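Side-chain contacts in GCN5-related N-acetyltransferase (PDB 2Q0Y), which belongs to the GCN5-related N-acetyltransferase family and probably transfers an acyl group, as its relatives do: residues P76-P79 against S80-L83; I104-A107 against L108-A112. One frame throughout, in Å; residues are numbered along the deposited sequence.

How the interactions relate
The two contacts illustrate how neighbours in sequence shape both a turn and a helix within one fold. Interaction 1 comes first along the chain, in the loop between the antiparallel strands 63-74 and 86-95. Interaction 2 follows strand 86-95 and occupies the opening turns of helix 104-118, which leads on to strand 123-127. Strand 86-95 therefore separates them in sequence, and both belong to the same acetyltransferase domain. The centres of interactions 1 and 2 lie about 26 Å apart and the nearest atoms of interactions 1 and 2 about 15 Å, so they do not touch. Interaction 1 is at the periphery, where the second subunit packs, whereas interaction 2 lies against the central sheet.

Interaction 1 of 2, residues P76-P79 against S80-L83; sequences PPHP and SHPL
His78 and His81 meet through their backbones and through a CH-pi contact, at the first and last positions of a type I turn. In the backbone, His81 N donates to His78 O at 2.8 Å, and a weak return bond of 3.4 Å runs from His78 N to His81 O. A further hydrogen bond enlists a side chain: with CG anti to the backbone N (chi1 -176°), His78 brings ND1 to Ser80 N, 3.0 Å away and nearly straight at 171°. ND1 is the acceptor, and the bond helps to hold the ring's rotation. In the CH-pi contact, His78 CB sits over one face of His81, 3.6 Å from the ring centroid. The two imidazoles are nearly parallel, 22° between planes, yet slid so far apart that they hardly overlap. His81 ND1 is hydrogen-bonded to Gln84 O and His81 NE2 to Arg87 NE. On the second subunit, Arg28 bonds Ser80 OG and Phe23 meets the His78 ring edge-to-face. Pro79 at the second position suits a type I turn, which here, with its single antiparallel bridge, reverses the chain at the subunit interface.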
loop_
_atom_site.group_PDB
_atom_site.type_symbol
_atom_site.label_atom_id
_atom_site.label_comp_id
_atom_site.label_asym_id
_atom_site.label_seq_id
_atom_site.Cartn_x
_atom_site.Cartn_y
_atom_site.Cartn_z
ATOM N N PRO A 76 -0.925 -5.395 -8.127
ATOM C CA PRO A 76 -0.304 -6.033 -9.306
ATOM C C PRO A 76 0.696 -7.123 -8.937
ATOM O O PRO A 76 1.458 -6.965 -7.973
ATOM C CB PRO A 76 0.450 -4.877 -9.982
ATOM C CG PRO A 76 0.621 -3.853 -8.879
ATOM C CD PRO A 76 -0.625 -3.955 -8.076
ATOM N N PRO A 77 0.718 -8.220 -9.708
ATOM C CA PRO A 77 1.803 -9.188 -9.524
ATOM C C PRO A 77 3.138 -8.463 -9.462
ATOM O O PRO A 77 3.355 -7.484 -10.193
ATOM C CB PRO A 77 1.667 -10.081 -10.755
ATOM C CG PRO A 77 0.174 -10.097 -10.964
ATOM C CD PRO A 77 -0.234 -8.663 -10.736
ATOM N N HIS A 78 4.008 -8.934 -8.578
ATOM C CA HIS A 78 5.148 -8.169 -8.109
ATOM C C HIS A 78 6.289 -9.136 -7.829
ATOM O O HIS A 78 6.052 -10.291 -7.536
ATOM C CB HIS A 78 4.722 -7.454 -6.824
ATOM C CG HIS A 78 5.753 -6.540 -6.243
ATOM N ND1 HIS A 78 6.741 -6.985 -5.388
ATOM C CD2 HIS A 78 5.943 -5.206 -6.378
ATOM C CE1 HIS A 78 7.489 -5.961 -5.020
ATOM N NE2 HIS A 78 7.032 -4.871 -5.615
ATOM N N PRO A 79 7.543 -8.674 -7.895
ATOM C CA PRO A 79 8.606 -9.627 -7.597
ATOM C C PRO A 79 8.550 -10.310 -6.215
ATOM O O PRO A 79 9.100 -11.400 -6.071
ATOM C CB PRO A 79 9.874 -8.784 -7.732
ATOM C CG PRO A 79 9.480 -7.650 -8.622
ATOM C CD PRO A 79 8.078 -7.357 -8.294
ATOM N N SER A 80 7.901 -9.700 -5.224
ATOM C CA SER A 80 7.729 -10.334 -3.917
ATOM C C SER A 80 6.558 -11.319 -3.883
ATOM O O SER A 80 6.363 -12.013 -2.890
ATOM C CB SER A 80 7.552 -9.266 -2.845
ATOM O OG SER A 80 8.766 -8.538 -2.680
ATOM N N HIS A 81 5.772 -11.356 -4.952
ATOM C CA HIS A 81 4.618 -12.248 -5.077
ATOM C C HIS A 81 4.283 -12.381 -6.566
ATOM O O HIS A 81 3.242 -11.913 -7.046
ATOM C CB HIS A 81 3.422 -11.796 -4.214
ATOM C CG HIS A 81 3.013 -10.366 -4.386
ATOM N ND1 HIS A 81 2.060 -9.972 -5.304
ATOM C CD2 HIS A 81 3.361 -9.250 -3.701
ATOM C CE1 HIS A 81 1.864 -8.666 -5.190
ATOM N NE2 HIS A 81 2.643 -8.208 -4.225
ATOM N N PRO A 82 5.214 -12.984 -7.322
ATOM C CA PRO A 82 5.126 -12.890 -8.787
ATOM C C PRO A 82 3.890 -13.549 -9.358
ATOM O O PRO A 82 3.471 -13.183 -10.449
ATOM C CB PRO A 82 6.395 -13.614 -9.274
ATOM C CG PRO A 82 6.848 -14.435 -8.126
ATOM C CD PRO A 82 6.425 -13.700 -6.893
ATOM N N LEU A 83 3.331 -14.529 -8.645
ATOM C CA LEU A 83 2.186 -15.257 -9.153
ATOM C C LEU A 83 0.856 -14.739 -8.630
ATOM O O LEU A 83 -0.196 -15.206 -9.064
ATOM C CB LEU A 83 2.311 -16.749 -8.821
ATOM C CG LEU A 83 3.597 -17.438 -9.277
ATOM C CD1 LEU A 83 3.565 -18.899 -8.833
ATOM C CD2 LEU A 83 3.824 -17.310 -10.773
#

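Interaction 2 of 2, residues I104-A107 against L108-A112; sequences IGQA and LMNRA. With EDO (1,2-ethanediol), chain F.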
loop_
_atom_site.group_PDB
_atom_site.type_symbol
_atom_site.label_atom_id
_atom_site.label_comp_id
_atom_site.label_asym_id
_atom_site.label_seq_id
_atom_site.Cartn_x
_atom_site.Cartn_y
_atom_site.Cartn_z
ATOM N N ILE A 104 0.550 -10.029 24.156
ATOM C CA ILE A 104 -0.700 -9.929 23.384
ATOM C C ILE A 104 -0.497 -9.469 21.954
ATOM O O ILE A 104 -1.085 -10.048 21.025
ATOM C CB ILE A 104 -1.743 -9.043 24.109
ATOM C CG1 ILE A 104 -2.140 -9.734 25.408
ATOM C CG2 ILE A 104 -2.979 -8.789 23.225
ATOM C CD1 ILE A 104 -2.975 -8.873 26.312
ATOM N N GLY A 105 0.286 -8.414 21.755
ATOM C CA GLY A 105 0.534 -7.904 20.423
ATOM C C GLY A 105 1.182 -8.955 19.528
ATOM O O GLY A 105 0.785 -9.149 18.384
ATOM N N GLN A 106 2.178 -9.641 20.053
ATOM C CA GLN A 106 2.827 -10.714 19.292
ATOM C C GLN A 106 1.863 -11.864 18.997
ATOM O O GLN A 106 1.853 -12.409 17.891
ATOM C CB GLN A 106 4.064 -11.199 20.028
ATOM C CG GLN A 106 4.773 -12.332 19.303
ATOM C CD GLN A 106 6.162 -12.609 19.828
ATOM O OE1 GLN A 106 6.557 -12.103 20.876
ATOM N NE2 GLN A 106 6.916 -13.420 19.092
ATOM N N ALA A 107 1.013 -12.199 19.966
ATOM C CA ALA A 107 -0.000 -13.246 19.782
ATOM C C ALA A 107 -0.996 -12.898 18.672
ATOM O O ALA A 107 -1.307 -13.735 17.820
ATOM C CB ALA A 107 -0.722 -13.503 21.066
ATOM N N LEU A 108 -1.483 -11.664 18.666
ATOM C CA LEU A 108 -2.377 -11.201 17.606
ATOM C C LEU A 108 -1.672 -11.150 16.254
ATOM O O LEU A 108 -2.249 -11.538 15.239
ATOM C CB LEU A 108 -2.972 -9.834 17.948
ATOM C CG LEU A 108 -4.016 -9.846 19.070
ATOM C CD1 LEU A 108 -4.439 -8.442 19.457
ATOM C CD2 LEU A 108 -5.228 -10.656 18.672
HETATM N N MSE A 109 -0.423 -10.692 16.232
HETATM C CA MSE A 109 0.332 -10.734 14.984
HETATM C C MSE A 109 0.482 -12.165 14.478
HETATM O O MSE A 109 0.358 -12.418 13.282
HETATM C CB MSE A 109 1.698 -10.094 15.149
HETATM C CG MSE A 109 1.684 -8.578 15.245
HETATM SE SE MSE A 109 1.276 -7.711 13.574
HETATM C CE MSE A 109 2.834 -8.258 12.520
ATOM N N ASN A 110 0.753 -13.098 15.379
ATOM C CA ASN A 110 0.873 -14.500 14.991
ATOM C C ASN A 110 -0.417 -15.019 14.390
ATOM O O ASN A 110 -0.384 -15.747 13.380
ATOM C CB ASN A 110 1.258 -15.375 16.193
ATOM C CG ASN A 110 2.724 -15.281 16.550
ATOM O OD1 ASN A 110 3.564 -14.976 15.720
ATOM N ND2 ASN A 110 3.039 -15.590 17.802
ATOM N N ARG A 111 -1.549 -14.656 14.996
ATOM C CA ARG A 111 -2.851 -15.057 14.453
ATOM C C ARG A 111 -3.091 -14.479 13.058
ATOM O O ARG A 111 -3.614 -15.165 12.179
ATOM C CB ARG A 111 -4.016 -14.639 15.345
ATOM C CG ARG A 111 -4.242 -15.503 16.565
ATOM C CD ARG A 111 -5.219 -16.700 16.320
ATOM N NE ARG A 111 -4.749 -17.683 15.330
ATOM C CZ ARG A 111 -3.671 -18.473 15.464
ATOM N NH1 ARG A 111 -2.900 -18.437 16.558
ATOM N NH2 ARG A 111 -3.353 -19.320 14.485
ATOM N N ALA A 112 -2.747 -13.213 12.872
ATOM C CA ALA A 112 -2.915 -12.564 11.577
ATOM C C ALA A 112 -2.043 -13.210 10.518
ATOM O O ALA A 112 -2.518 -13.503 9.411
ATOM C CB ALA A 112 -2.605 -11.067 11.681
HETATM C C1 EDO F . 1.547 -6.396 23.811
HETATM O O1 EDO F . 1.983 -7.721 23.594
HETATM C C2 EDO F . 2.207 -5.464 22.830
HETATM O O2 EDO F . 1.706 -4.147 23.055
HETATM O O HOH W 1 6.290 -14.820 16.732
HETATM O O HOH W 2 -1.561 -16.367 18.687
#
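Ile104 and Leu108, one helical turn apart, lie side by side and point the same way, Ile104 CG2 approaching Leu108 CD1 at 4.1 Å. Leu108 has CG anti to its carbonyl carbon (chi1 -71°), which also leans CG against Ile104 O. Gln106 and Asn110 repeat the four-residue spacing on another side of the helix, but here the side chains are polar and their amide planes stand 54° apart. Water joins them: Gln106 NE2 donates to it at 2.8 Å, and it donates in turn to Asn110 OD1 at 2.9 Å. The extended Gln106 chain carries its amide out to this bridge. A second water donates to Ala107 O at 2.8 Å and accepts a weak bond from Arg111 NH1, so Ala107 O is gripped twice, by this water and by Arg111 N. Regular backbone bonds, such as Met109 N to Gly105 O, hold these turns together. At the start of the helix, Gly105 N donates to O1 of an ethanediol, probably from the crystallisation liquor, at 2.6 Å; GNAT enzymes typically receive the coenzyme A pyrophosphate in this region. Helix 104-118 is the connecting helix of the beta-alpha-beta crossover from strand 86-95 to strand 123-127. Ile104 and Leu108 press on Ala66 of strand 63-74, Leu108 and Met109, modelled as selenomethionine, reach Leu93 of strand 86-95, and Arg111 touches Trp56 of strand 54-60.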